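Local structure of periplasmic binding protein (Sulfurospirillum deleyianum, 4PAG) at residues Y174-G178 / W268-P272; F219-I223 / K246-L250; Y238-F242 / K256-L260. The protein probably acts as the periplasmic solute-binding component of an ABC transporter, in a family typified by receptors for iron complexes and vitamin B12. All blocks are in the same frame, centred on the assembly; numbering follows the deposited sequence.

How the interactions relate
Interactions 2 and 3 lie within the lobe built on the parallel sheet of strands 201-202, 172-176, 229-232 and 258-260. Interaction 1 ties the end of strand 172-176 to the loop 268-272, toward the middle of the chain, and interaction 3 packs a crossover helix on 258-260, one of the two edge strands; their centres are 14 Å apart. Interaction 2 lies farther out, its centre 28 Å from that of the chain, and touches both others: Ile222 CD1 is 3.4 Å from Tyr174 OH of interaction 1, and Trp247 CB is 3.4 Å from Val241 O of interaction 3. The bound histidine meets interaction 3 directly at Leu260, whereas in interaction 1 the Thr269 side chain stays about 10 Å from it.

Interaction 1 of 3, residues Y174-G178 / W268-P272; sequences YYAEG and WTDRP
Strand 172-176 ends here, its last residues Tyr174-Ala176 extended and Glu177-Gly178 already loop, and faces the irregular loop 268-272. A buried salt-bridge network thus joins the C-terminal end of a parallel-sheet strand to the loop between strand 258-260 and helix 277-288, whose Pro272 packs on helix 28-37. The backbones stay well apart, with CA atoms of Tyr175 and Thr269 10.6 Å and of Glu177 and Asp270 10.4 Å from each other, so long side chains must span the gap. Arg271 has left-handed backbone angles (60/51) and is followed by a cis peptide bond to Pro272.

One hydrogen bond from a neutral donor to a charged acceptor crosses: Tyr175, t at chi1, donates from OH to Asp270 OD2 (2.8 Å). A tyrosine suits this place because it is long, largely apolar and ends in a donor; its OH is also bonded to Gln233.

Among the ionic contacts, Arg271 NH2 makes a salt bridge to Glu177 OE2 (2.9 Å). Within the loop, Arg271 NE is salt-bridged to Asp270 OD2 at 2.9 Å, though the hydrogen-bond angle is poor, and NE also bonds weakly to Glu177 OE2 (3.4 Å). Glu177 (m, t) reaches out in the guanidinium plane. Outside the segments, Glu185 also binds Arg271 and His191 binds Asp270 OD1.

Glu177 OE2 and Asp270 OD2 lie 3.4 Å apart, a repulsive approach that the shared arginine charge and the tyrosine proton make tolerable.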
ATOM      1  N   TYR A 174     -17.376  -4.211   3.683  1.00 12.91           N
ATOM      2  CA  TYR A 174     -17.069  -5.207   2.678  1.00 12.42           C
ATOM      3  C   TYR A 174     -16.085  -4.603   1.687  1.00 12.47           C
ATOM      4  O   TYR A 174     -16.323  -3.533   1.136  1.00 13.45           O
ATOM      5  CB  TYR A 174     -18.338  -5.658   1.947  1.00 12.20           C
ATOM      6  CG  TYR A 174     -18.069  -6.635   0.828  1.00 12.66           C
ATOM      7  CD1 TYR A 174     -17.559  -7.899   1.098  1.00 13.23           C
ATOM      8  CD2 TYR A 174     -18.295  -6.291  -0.501  1.00 13.44           C
ATOM      9  CE1 TYR A 174     -17.291  -8.794   0.082  1.00 13.33           C
ATOM     10  CE2 TYR A 174     -18.030  -7.184  -1.531  1.00 13.44           C
ATOM     11  CZ  TYR A 174     -17.530  -8.435  -1.226  1.00 14.14           C
ATOM     12  OH  TYR A 174     -17.266  -9.338  -2.216  1.00 15.46           O
ATOM     13  N   TYR A 175     -14.970  -5.292   1.478  1.00 12.61           N
ATOM     14  CA  TYR A 175     -13.961  -4.868   0.514  1.00 11.92           C
ATOM     15  C   TYR A 175     -14.253  -5.559  -0.811  1.00 11.96           C
ATOM     16  O   TYR A 175     -14.051  -6.764  -0.946  1.00 13.02           O
ATOM     17  CB  TYR A 175     -12.571  -5.237   1.037  1.00 12.62           C
ATOM     18  CG  TYR A 175     -11.397  -4.823   0.175  1.00 13.52           C
ATOM     19  CD1 TYR A 175     -11.439  -3.686  -0.629  1.00 15.04           C
ATOM     20  CD2 TYR A 175     -10.226  -5.568   0.191  1.00 15.13           C
ATOM     21  CE1 TYR A 175     -10.346  -3.311  -1.402  1.00 16.94           C
ATOM     22  CE2 TYR A 175      -9.134  -5.207  -0.573  1.00 16.25           C
ATOM     23  CZ  TYR A 175      -9.193  -4.085  -1.374  1.00 17.17           C
ATOM     24  OH  TYR A 175      -8.091  -3.753  -2.139  1.00 16.40           O
ATOM     25  N   ALA A 176     -14.766  -4.801  -1.775  1.00 12.27           N
ATOM     26  CA  ALA A 176     -15.230  -5.382  -3.031  1.00 12.40           C
ATOM     27  C   ALA A 176     -14.135  -5.308  -4.073  1.00 12.88           C
ATOM     28  O   ALA A 176     -13.774  -4.232  -4.528  1.00 13.56           O
ATOM     29  CB  ALA A 176     -16.477  -4.670  -3.523  1.00 11.87           C
ATOM     30  N   GLU A 177     -13.616  -6.468  -4.455  1.00 13.04           N
ATOM     31  CA  GLU A 177     -12.547  -6.549  -5.433  1.00 13.42           C
ATOM     32  C   GLU A 177     -13.048  -7.209  -6.706  1.00 14.80           C
ATOM     33  O   GLU A 177     -14.124  -7.813  -6.723  1.00 15.05           O
ATOM     34  CB  GLU A 177     -11.383  -7.338  -4.845  1.00 14.24           C
ATOM     35  CG  GLU A 177     -10.716  -6.643  -3.672  1.00 14.43           C
ATOM     36  CD  GLU A 177      -9.575  -7.470  -3.117  1.00 16.07           C
ATOM     37  OE1 GLU A 177      -9.881  -8.547  -2.547  1.00 16.62           O
ATOM     38  OE2 GLU A 177      -8.398  -7.054  -3.266  1.00 16.02           O
ATOM     39  N   GLY A 178     -12.270  -7.059  -7.776  1.00 16.03           N
ATOM     40  CA  GLY A 178     -12.611  -7.604  -9.075  1.00 15.94           C
ATOM     41  C   GLY A 178     -13.668  -6.804  -9.814  1.00 17.28           C
ATOM     42  O   GLY A 178     -14.290  -5.890  -9.273  1.00 16.20           O
ATOM     43  N   TRP A 268      -4.117   3.858  -2.719  1.00 14.42           N
ATOM     44  CA  TRP A 268      -4.185   4.278  -1.325  1.00 14.50           C
ATOM     45  C   TRP A 268      -4.309   3.122  -0.327  1.00 13.61           C
ATOM     46  O   TRP A 268      -4.004   3.319   0.844  1.00 13.78           O
ATOM     47  CB  TRP A 268      -5.338   5.277  -1.093  1.00 15.33           C
ATOM     48  CG  TRP A 268      -5.065   6.669  -1.590  1.00 14.82           C
ATOM     49  CD1 TRP A 268      -4.123   7.049  -2.507  1.00 15.13           C
ATOM     50  CD2 TRP A 268      -5.761   7.861  -1.219  1.00 13.96           C
ATOM     51  NE1 TRP A 268      -4.179   8.398  -2.709  1.00 15.00           N
ATOM     52  CE2 TRP A 268      -5.180   8.923  -1.938  1.00 14.23           C
ATOM     53  CE3 TRP A 268      -6.821   8.137  -0.347  1.00 13.62           C
ATOM     54  CZ2 TRP A 268      -5.617  10.244  -1.807  1.00 13.51           C
ATOM     55  CZ3 TRP A 268      -7.251   9.447  -0.224  1.00 12.86           C
ATOM     56  CH2 TRP A 268      -6.654  10.477  -0.950  1.00 13.30           C
ATOM     57  N   THR A 269      -4.744   1.937  -0.758  1.00 13.35           N
ATOM     58  CA  THR A 269      -4.984   0.838   0.205  1.00 14.95           C
ATOM     59  C   THR A 269      -4.407  -0.548  -0.114  1.00 13.80           C
ATOM     60  O   THR A 269      -4.205  -1.337   0.810  1.00 15.26           O
ATOM     61  CB  THR A 269      -6.495   0.681   0.537  1.00 15.22           C
ATOM     62  OG1 THR A 269      -7.184   0.049  -0.549  1.00 16.17           O
ATOM     63  CG2 THR A 269      -7.130   2.027   0.820  1.00 16.83           C
ATOM     64  N   ASP A 270      -4.119  -0.848  -1.381  1.00 14.10           N
ATOM     65  CA  ASP A 270      -3.794  -2.222  -1.787  1.00 14.33           C
ATOM     66  C   ASP A 270      -3.276  -2.274  -3.239  1.00 14.74           C
ATOM     67  O   ASP A 270      -3.455  -1.324  -3.993  1.00 15.34           O
ATOM     68  CB  ASP A 270      -5.065  -3.073  -1.655  1.00 14.48           C
ATOM     69  CG  ASP A 270      -4.804  -4.561  -1.711  1.00 14.70           C
ATOM     70  OD1 ASP A 270      -3.648  -4.994  -1.507  1.00 15.88           O
ATOM     71  OD2 ASP A 270      -5.779  -5.311  -1.945  1.00 15.10           O
ATOM     72  N   ARG A 271      -2.619  -3.371  -3.621  1.00 13.02           N
ATOM     73  CA  ARG A 271      -2.251  -3.610  -5.017  1.00 14.79           C
ATOM     74  C   ARG A 271      -1.332  -2.499  -5.549  1.00 15.17           C
ATOM     75  O   ARG A 271      -1.571  -1.948  -6.618  1.00 15.72           O
ATOM     76  CB  ARG A 271      -3.515  -3.732  -5.903  1.00 15.85           C
ATOM     77  CG  ARG A 271      -4.615  -4.624  -5.351  1.00 15.77           C
ATOM     78  CD  ARG A 271      -4.178  -6.074  -5.157  1.00 17.21           C
ATOM     79  NE  ARG A 271      -5.150  -6.822  -4.360  1.00 18.73           N
ATOM     80  CZ  ARG A 271      -5.130  -8.142  -4.161  1.00 16.27           C
ATOM     81  NH1 ARG A 271      -4.203  -8.910  -4.723  1.00 15.18           N
ATOM     82  NH2 ARG A 271      -6.056  -8.704  -3.399  1.00 17.07           N
ATOM     83  N   PRO A 272      -0.248  -2.190  -4.815  1.00 13.72           N
ATOM     84  CA  PRO A 272       0.289  -2.885  -3.655  1.00 14.46           C
ATOM     85  C   PRO A 272      -0.096  -2.321  -2.282  1.00 13.73           C
ATOM     86  O   PRO A 272      -0.444  -1.145  -2.163  1.00 11.57           O
ATOM     87  CB  PRO A 272       1.786  -2.668  -3.824  1.00 15.72           C
ATOM     88  CG  PRO A 272       1.859  -1.275  -4.377  1.00 16.62           C
ATOM     89  CD  PRO A 272       0.657  -1.118  -5.263  1.00 15.33           C
TER

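Interaction 2 of 3, residues F219-I223 / K246-L250; sequences FEQII and KWAVL
The first turn of helix 219-225 packs against the 3-10 segment 246-249, which runs into Leu250, the N-cap of helix 251-254. The nearest CA pairs are Phe219-Trp247 at 8.7 Å and Ile223-Leu250 at 6.5 Å. No hydrogen bond crosses; 355 Å² is buried.

Lys246, p at chi1 and then extended, lays its aliphatic chain over one face of the Phe219 ring: its CE stands 4.0 Å from the ring centroid as a CH-pi contact, and its NZ, 4.3 Å from the same centroid, makes a cation-pi interaction. Lys246 O also approaches Phe219 CZ at 3.3 Å. Trp247 (m, chi2 93°) turns its indole face to the edge of Phe219, a T-shaped pair with the centroid of Phe219 4.8 Å from that of the six-membered ring of Trp247 and planes at 71°; at the indole edge, Trp247 CH2 meets Ile222 CD1 at 4.3 Å. Phe237 adds a further edge-to-face ring against Trp247. Val249 sets CG1 3.9 Å from Phe219 CZ and 3.8 Å from Ile223 CD1. Leu250 (m, t) closes the sequence, its CD1 4.1 Å from Ile222 CG2 and its CD2 3.9 Å from Ile223 CA.

Such packing joins two peripheral helical elements of the lobe. Phe219 (t) is central to it, and its flat ring serves two chemistries, since its edge meets an aromatic face while its own pi cloud meets an exposed lysine that can stay solvated.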
ATOM      1  N   PHE A 219     -22.874 -13.237  -4.531  1.00 18.00           N
ATOM      2  CA  PHE A 219     -23.776 -12.110  -4.305  1.00 18.50           C
ATOM      3  C   PHE A 219     -24.656 -12.384  -3.079  1.00 18.51           C
ATOM      4  O   PHE A 219     -24.863 -11.511  -2.236  1.00 16.37           O
ATOM      5  CB  PHE A 219     -24.615 -11.860  -5.566  1.00 18.97           C
ATOM      6  CG  PHE A 219     -25.654 -10.790  -5.405  1.00 22.30           C
ATOM      7  CD1 PHE A 219     -25.288  -9.489  -5.103  1.00 22.14           C
ATOM      8  CD2 PHE A 219     -27.006 -11.085  -5.563  1.00 24.20           C
ATOM      9  CE1 PHE A 219     -26.246  -8.503  -4.947  1.00 25.30           C
ATOM     10  CE2 PHE A 219     -27.966 -10.100  -5.417  1.00 26.74           C
ATOM     11  CZ  PHE A 219     -27.584  -8.806  -5.107  1.00 24.72           C
ATOM     12  N   GLU A 220     -25.117 -13.626  -2.959  1.00 19.29           N
ATOM     13  CA  GLU A 220     -26.019 -14.017  -1.887  1.00 21.84           C
ATOM     14  C   GLU A 220     -25.333 -13.892  -0.516  1.00 17.98           C
ATOM     15  O   GLU A 220     -25.945 -13.472   0.464  1.00 18.32           O
ATOM     16  CB  GLU A 220     -26.545 -15.435  -2.156  1.00 25.45           C
ATOM     17  CG  GLU A 220     -27.509 -15.529  -3.355  1.00 30.97           C
ATOM     18  CD  GLU A 220     -26.880 -15.273  -4.744  1.00 36.32           C
ATOM     19  OE1 GLU A 220     -25.673 -15.581  -4.974  1.00 30.79           O
ATOM     20  OE2 GLU A 220     -27.615 -14.766  -5.632  1.00 43.52           O
ATOM     21  N   GLN A 221     -24.044 -14.210  -0.474  1.00 17.23           N
ATOM     22  CA  GLN A 221     -23.234 -14.061   0.731  1.00 16.85           C
ATOM     23  C   GLN A 221     -23.032 -12.593   1.139  1.00 16.22           C
ATOM     24  O   GLN A 221     -23.045 -12.260   2.325  1.00 16.28           O
ATOM     25  CB  GLN A 221     -21.871 -14.717   0.520  1.00 16.81           C
ATOM     26  CG  GLN A 221     -21.032 -14.775   1.785  1.00 18.79           C
ATOM     27  CD  GLN A 221     -21.702 -15.607   2.853  1.00 18.23           C
ATOM     28  OE1 GLN A 221     -21.977 -16.774   2.632  1.00 19.87           O
ATOM     29  NE2 GLN A 221     -21.981 -15.012   4.002  1.00 19.55           N
ATOM     30  N   ILE A 222     -22.833 -11.722   0.158  1.00 15.71           N
ATOM     31  CA  ILE A 222     -22.672 -10.283   0.427  1.00 17.36           C
ATOM     32  C   ILE A 222     -23.955  -9.714   1.043  1.00 17.14           C
ATOM     33  O   ILE A 222     -23.902  -8.940   1.999  1.00 15.82           O
ATOM     34  CB  ILE A 222     -22.287  -9.505  -0.845  1.00 18.17           C
ATOM     35  CG1 ILE A 222     -20.921  -9.982  -1.353  1.00 18.03           C
ATOM     36  CG2 ILE A 222     -22.269  -8.001  -0.574  1.00 18.11           C
ATOM     37  CD1 ILE A 222     -20.614  -9.614  -2.790  1.00 19.17           C
ATOM     38  N   ILE A 223     -25.102 -10.119   0.506  1.00 17.59           N
ATOM     39  CA  ILE A 223     -26.391  -9.750   1.101  1.00 17.33           C
ATOM     40  C   ILE A 223     -26.456 -10.179   2.565  1.00 17.43           C
ATOM     41  O   ILE A 223     -26.871  -9.390   3.422  1.00 18.56           O
ATOM     42  CB  ILE A 223     -27.580 -10.356   0.331  1.00 18.52           C
ATOM     43  CG1 ILE A 223     -27.693  -9.727  -1.054  1.00 20.25           C
ATOM     44  CG2 ILE A 223     -28.883 -10.167   1.111  1.00 19.05           C
ATOM     45  CD1 ILE A 223     -28.728 -10.393  -1.940  1.00 24.07           C
ATOM     46  N   LYS A 246     -30.147  -5.113  -9.001  1.00 26.09           N
ATOM     47  CA  LYS A 246     -30.053  -6.130  -7.945  1.00 27.31           C
ATOM     48  C   LYS A 246     -29.215  -5.679  -6.741  1.00 23.57           C
ATOM     49  O   LYS A 246     -29.449  -6.124  -5.623  1.00 19.54           O
ATOM     50  CB  LYS A 246     -29.479  -7.433  -8.496  1.00 29.11           C
ATOM     51  CG  LYS A 246     -27.971  -7.404  -8.672  1.00 27.72           C
ATOM     52  CD  LYS A 246     -27.500  -8.641  -9.393  1.00 31.02           C
ATOM     53  CE  LYS A 246     -26.049  -8.948  -9.090  1.00 30.50           C
ATOM     54  NZ  LYS A 246     -25.785 -10.359  -9.458  1.00 34.73           N
ATOM     55  N   TRP A 247     -28.246  -4.795  -6.962  1.00 20.70           N
ATOM     56  CA  TRP A 247     -27.416  -4.317  -5.853  1.00 19.26           C
ATOM     57  C   TRP A 247     -28.149  -3.357  -4.917  1.00 17.29           C
ATOM     58  O   TRP A 247     -27.694  -3.114  -3.811  1.00 16.17           O
ATOM     59  CB  TRP A 247     -26.142  -3.669  -6.373  1.00 20.51           C
ATOM     60  CG  TRP A 247     -25.276  -4.639  -7.073  1.00 23.44           C
ATOM     61  CD1 TRP A 247     -25.261  -4.902  -8.407  1.00 26.02           C
ATOM     62  CD2 TRP A 247     -24.313  -5.509  -6.479  1.00 24.08           C
ATOM     63  NE1 TRP A 247     -24.336  -5.871  -8.687  1.00 25.06           N
ATOM     64  CE2 TRP A 247     -23.737  -6.263  -7.521  1.00 23.66           C
ATOM     65  CE3 TRP A 247     -23.871  -5.715  -5.170  1.00 26.06           C
ATOM     66  CZ2 TRP A 247     -22.757  -7.216  -7.295  1.00 23.95           C
ATOM     67  CZ3 TRP A 247     -22.886  -6.664  -4.946  1.00 28.58           C
ATOM     68  CH2 TRP A 247     -22.332  -7.394  -6.007  1.00 24.74           C
ATOM     69  N   ALA A 248     -29.282  -2.822  -5.354  1.00 16.99           N
ATOM     70  CA  ALA A 248     -30.079  -1.922  -4.519  1.00 18.06           C
ATOM     71  C   ALA A 248     -30.688  -2.614  -3.294  1.00 15.03           C
ATOM     72  O   ALA A 248     -31.211  -1.946  -2.418  1.00 16.71           O
ATOM     73  CB  ALA A 248     -31.174  -1.269  -5.353  1.00 21.85           C
ATOM     74  N   VAL A 249     -30.643  -3.945  -3.238  1.00 15.75           N
ATOM     75  CA  VAL A 249     -31.027  -4.666  -2.018  1.00 17.82           C
ATOM     76  C   VAL A 249     -30.146  -4.291  -0.817  1.00 15.58           C
ATOM     77  O   VAL A 249     -30.580  -4.374   0.327  1.00 16.01           O
ATOM     78  CB  VAL A 249     -31.018  -6.201  -2.226  1.00 21.20           C
ATOM     79  CG1 VAL A 249     -29.621  -6.737  -2.521  1.00 21.73           C
ATOM     80  CG2 VAL A 249     -31.576  -6.897  -1.009  1.00 25.35           C
ATOM     81  N   LEU A 250     -28.911  -3.875  -1.083  1.00 15.43           N
ATOM     82  CA  LEU A 250     -27.961  -3.571  -0.020  1.00 16.21           C
ATOM     83  C   LEU A 250     -28.190  -2.183   0.573  1.00 15.88           C
ATOM     84  O   LEU A 250     -28.300  -1.197  -0.161  1.00 15.03           O
ATOM     85  CB  LEU A 250     -26.539  -3.650  -0.567  1.00 16.09           C
ATOM     86  CG  LEU A 250     -26.072  -5.017  -1.074  1.00 18.83           C
ATOM     87  CD1 LEU A 250     -24.688  -4.904  -1.688  1.00 19.93           C
ATOM     88  CD2 LEU A 250     -26.059  -6.049   0.041  1.00 20.63           C
TER

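Interaction 3 of 3, residues Y238-F242 / K256-L260; sequences YKTVF and KKVYL. With HIS (histidine), chain E.
Tyr238 OH reaches the strand backbone through water 1 (2.6 Å), which donates to Val258 O (3.0 Å); no direct hydrogen bond joins the segments. This is a beta-alpha-beta crossover: the connection between the neighbouring parallel strands 229-232 and 258-260 runs through helix 235-243, which packs on the sheet, and then the short helix 251-254. Residues 238-242 pack on 258-260 with axes 9.7 Å apart and nearly antiparallel (158°).

Lys256, with positive phi, follows helix 251-254, ending it in a Schellman motif, and Lys257 centres an inverse gamma turn. The strand's alternation turns Val258 and Leu260 to the helix and Tyr259 away. Val258 (t) suits this tight face: its CG1 lies 4.0 Å from Val241 CG1, its CB 3.7 Å from Phe242 CZ. Tyr238 (t) presents a ring face to Leu260, whose CB sits 4.3 Å from the ring centroid, a CH-pi contact; Lys323 adds a cation-pi partner. Leu260 belongs to the ligand pocket: histidine ND1 donates a weak hydrogen bond to Leu260 O at 3.3 Å.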
ATOM      1  N   TYR A 238     -17.639  -0.144  -9.502  1.00 14.19           N
ATOM      2  CA  TYR A 238     -18.223   1.036  -8.870  1.00 15.93           C
ATOM      3  C   TYR A 238     -19.394   1.602  -9.689  1.00 16.16           C
ATOM      4  O   TYR A 238     -20.419   2.001  -9.124  1.00 15.33           O
ATOM      5  CB  TYR A 238     -17.147   2.084  -8.633  1.00 16.89           C
ATOM      6  CG  TYR A 238     -17.665   3.353  -8.022  1.00 17.48           C
ATOM      7  CD1 TYR A 238     -17.899   3.450  -6.653  1.00 17.94           C
ATOM      8  CD2 TYR A 238     -17.930   4.456  -8.812  1.00 21.19           C
ATOM      9  CE1 TYR A 238     -18.371   4.624  -6.087  1.00 19.21           C
ATOM     10  CE2 TYR A 238     -18.412   5.627  -8.259  1.00 27.51           C
ATOM     11  CZ  TYR A 238     -18.632   5.705  -6.899  1.00 24.62           C
ATOM     12  OH  TYR A 238     -19.115   6.881  -6.372  1.00 32.41           O
ATOM     13  N   LYS A 239     -19.258   1.615 -11.012  1.00 17.71           N
ATOM     14  CA  LYS A 239     -20.379   1.989 -11.895  1.00 20.98           C
ATOM     15  C   LYS A 239     -21.500   0.951 -11.849  1.00 19.24           C
ATOM     16  O   LYS A 239     -22.671   1.291 -11.694  1.00 20.24           O
ATOM     17  CB  LYS A 239     -19.914   2.141 -13.350  1.00 23.03           C
ATOM     18  CG  LYS A 239     -18.909   3.247 -13.639  1.00 28.05           C
ATOM     19  CD  LYS A 239     -19.314   4.584 -13.043  1.00 34.86           C
ATOM     20  CE  LYS A 239     -19.124   5.735 -14.022  1.00 45.71           C
ATOM     21  NZ  LYS A 239     -20.343   5.914 -14.862  1.00 52.94           N
ATOM     22  N   THR A 240     -21.127  -0.315 -11.987  1.00 20.01           N
ATOM     23  CA  THR A 240     -22.094  -1.415 -12.011  1.00 21.02           C
ATOM     24  C   THR A 240     -22.999  -1.434 -10.784  1.00 21.07           C
ATOM     25  O   THR A 240     -24.218  -1.606 -10.911  1.00 18.99           O
ATOM     26  CB  THR A 240     -21.367  -2.767 -12.125  1.00 22.55           C
ATOM     27  OG1 THR A 240     -20.797  -2.882 -13.434  1.00 22.55           O
ATOM     28  CG2 THR A 240     -22.311  -3.939 -11.895  1.00 24.69           C
ATOM     29  N   VAL A 241     -22.409  -1.242  -9.604  1.00 20.51           N
ATOM     30  CA  VAL A 241     -23.137  -1.390  -8.343  1.00 22.18           C
ATOM     31  C   VAL A 241     -24.250  -0.342  -8.183  1.00 22.10           C
ATOM     32  O   VAL A 241     -25.213  -0.568  -7.453  1.00 22.37           O
ATOM     33  CB  VAL A 241     -22.168  -1.406  -7.116  1.00 23.78           C
ATOM     34  CG1 VAL A 241     -21.630  -0.024  -6.808  1.00 22.10           C
ATOM     35  CG2 VAL A 241     -22.847  -1.986  -5.885  1.00 25.49           C
ATOM     36  N   PHE A 242     -24.121   0.788  -8.877  1.00 21.77           N
ATOM     37  CA  PHE A 242     -25.176   1.813  -8.907  1.00 21.98           C
ATOM     38  C   PHE A 242     -26.069   1.771 -10.151  1.00 23.01           C
ATOM     39  O   PHE A 242     -27.138   2.390 -10.165  1.00 27.32           O
ATOM     40  CB  PHE A 242     -24.562   3.202  -8.755  1.00 21.76           C
ATOM     41  CG  PHE A 242     -24.104   3.498  -7.362  1.00 20.28           C
ATOM     42  CD1 PHE A 242     -25.026   3.660  -6.340  1.00 19.95           C
ATOM     43  CD2 PHE A 242     -22.751   3.589  -7.065  1.00 15.32           C
ATOM     44  CE1 PHE A 242     -24.606   3.918  -5.044  1.00 21.04           C
ATOM     45  CE2 PHE A 242     -22.325   3.862  -5.775  1.00 18.28           C
ATOM     46  CZ  PHE A 242     -23.253   4.019  -4.763  1.00 20.38           C
ATOM     47  N   LYS A 256     -25.741   5.113  -0.344  1.00 16.69           N
ATOM     48  CA  LYS A 256     -24.620   5.610  -1.158  1.00 18.68           C
ATOM     49  C   LYS A 256     -23.292   5.593  -0.391  1.00 17.57           C
ATOM     50  O   LYS A 256     -22.412   6.412  -0.627  1.00 18.46           O
ATOM     51  CB  LYS A 256     -24.920   7.007  -1.705  1.00 21.91           C
ATOM     52  CG  LYS A 256     -26.260   7.105  -2.431  1.00 26.77           C
ATOM     53  CD  LYS A 256     -26.681   8.556  -2.592  1.00 32.08           C
ATOM     54  CE  LYS A 256     -27.701   8.731  -3.702  1.00 41.20           C
ATOM     55  NZ  LYS A 256     -28.955   7.965  -3.458  1.00 47.64           N
ATOM     56  N   LYS A 257     -23.148   4.632   0.512  1.00 16.85           N
ATOM     57  CA  LYS A 257     -21.916   4.465   1.281  1.00 16.21           C
ATOM     58  C   LYS A 257     -21.034   3.409   0.596  1.00 15.44           C
ATOM     59  O   LYS A 257     -20.707   2.355   1.157  1.00 14.02           O
ATOM     60  CB  LYS A 257     -22.250   4.119   2.733  1.00 17.05           C
ATOM     61  CG  LYS A 257     -22.843   5.305   3.490  1.00 20.27           C
ATOM     62  CD  LYS A 257     -23.574   4.900   4.759  1.00 23.51           C
ATOM     63  CE  LYS A 257     -22.625   4.557   5.889  1.00 25.53           C
ATOM     64  NZ  LYS A 257     -22.032   5.771   6.523  1.00 29.88           N
ATOM     65  N   VAL A 258     -20.674   3.732  -0.643  1.00 14.90           N
ATOM     66  CA  VAL A 258     -19.852   2.906  -1.511  1.00 14.20           C
ATOM     67  C   VAL A 258     -18.784   3.838  -2.079  1.00 14.36           C
ATOM     68  O   VAL A 258     -19.122   4.861  -2.671  1.00 14.04           O
ATOM     69  CB  VAL A 258     -20.682   2.322  -2.673  1.00 14.39           C
ATOM     70  CG1 VAL A 258     -19.814   1.482  -3.600  1.00 13.43           C
ATOM     71  CG2 VAL A 258     -21.877   1.519  -2.157  1.00 14.70           C
ATOM     72  N   TYR A 259     -17.506   3.510  -1.889  1.00 14.89           N
ATOM     73  CA  TYR A 259     -16.421   4.445  -2.219  1.00 14.83           C
ATOM     74  C   TYR A 259     -15.308   3.770  -2.997  1.00 13.97           C
ATOM     75  O   TYR A 259     -14.878   2.665  -2.652  1.00 13.34           O
ATOM     76  CB  TYR A 259     -15.863   5.095  -0.941  1.00 15.75           C
ATOM     77  CG  TYR A 259     -16.954   5.720  -0.084  1.00 16.81           C
ATOM     78  CD1 TYR A 259     -17.527   6.936  -0.432  1.00 15.99           C
ATOM     79  CD2 TYR A 259     -17.449   5.063   1.038  1.00 17.41           C
ATOM     80  CE1 TYR A 259     -18.558   7.489   0.319  1.00 16.96           C
ATOM     81  CE2 TYR A 259     -18.469   5.617   1.808  1.00 18.10           C
ATOM     82  CZ  TYR A 259     -19.012   6.834   1.443  1.00 16.36           C
ATOM     83  OH  TYR A 259     -20.012   7.395   2.196  1.00 18.68           O
ATOM     84  N   LEU A 260     -14.856   4.448  -4.049  1.00 13.10           N
ATOM     85  CA  LEU A 260     -13.820   3.941  -4.936  1.00 13.39           C
ATOM     86  C   LEU A 260     -12.447   4.367  -4.409  1.00 12.11           C
ATOM     87  O   LEU A 260     -12.208   5.536  -4.148  1.00 12.47           O
ATOM     88  CB  LEU A 260     -14.037   4.479  -6.354  1.00 14.88           C
ATOM     89  CG  LEU A 260     -13.134   4.004  -7.488  1.00 16.95           C
ATOM     90  CD1 LEU A 260     -13.265   2.511  -7.729  1.00 18.44           C
ATOM     91  CD2 LEU A 260     -13.451   4.788  -8.761  1.00 18.50           C
TER
HETATM   92  N   HIS E 403     -11.923   7.012 -10.550  0.50 28.91           N
HETATM   93  CA  HIS E 403     -10.587   6.516 -10.120  0.50 25.90           C
HETATM   94  C   HIS E 403     -10.292   5.158 -10.741  0.50 22.60           C
HETATM   95  O   HIS E 403     -10.334   4.088 -10.118  0.50 15.82           O
HETATM   96  CB  HIS E 403     -10.494   6.446  -8.601  0.50 24.46           C
HETATM   97  CG  HIS E 403     -10.983   7.680  -7.910  0.50 24.82           C
HETATM   98  ND1 HIS E 403     -11.538   7.661  -6.649  0.50 21.02           N
HETATM   99  CD2 HIS E 403     -11.004   8.973  -8.310  0.50 27.39           C
HETATM  100  CE1 HIS E 403     -11.870   8.889  -6.296  0.50 24.88           C
HETATM  101  NE2 HIS E 403     -11.557   9.705  -7.287  0.50 28.41           N
HETATM  102  OXT HIS E 403     -10.007   5.121 -11.928  0.50 24.38           O
HETATM  103  O   HOH W   1     -18.714   7.511  -3.913  1.00 35.16           O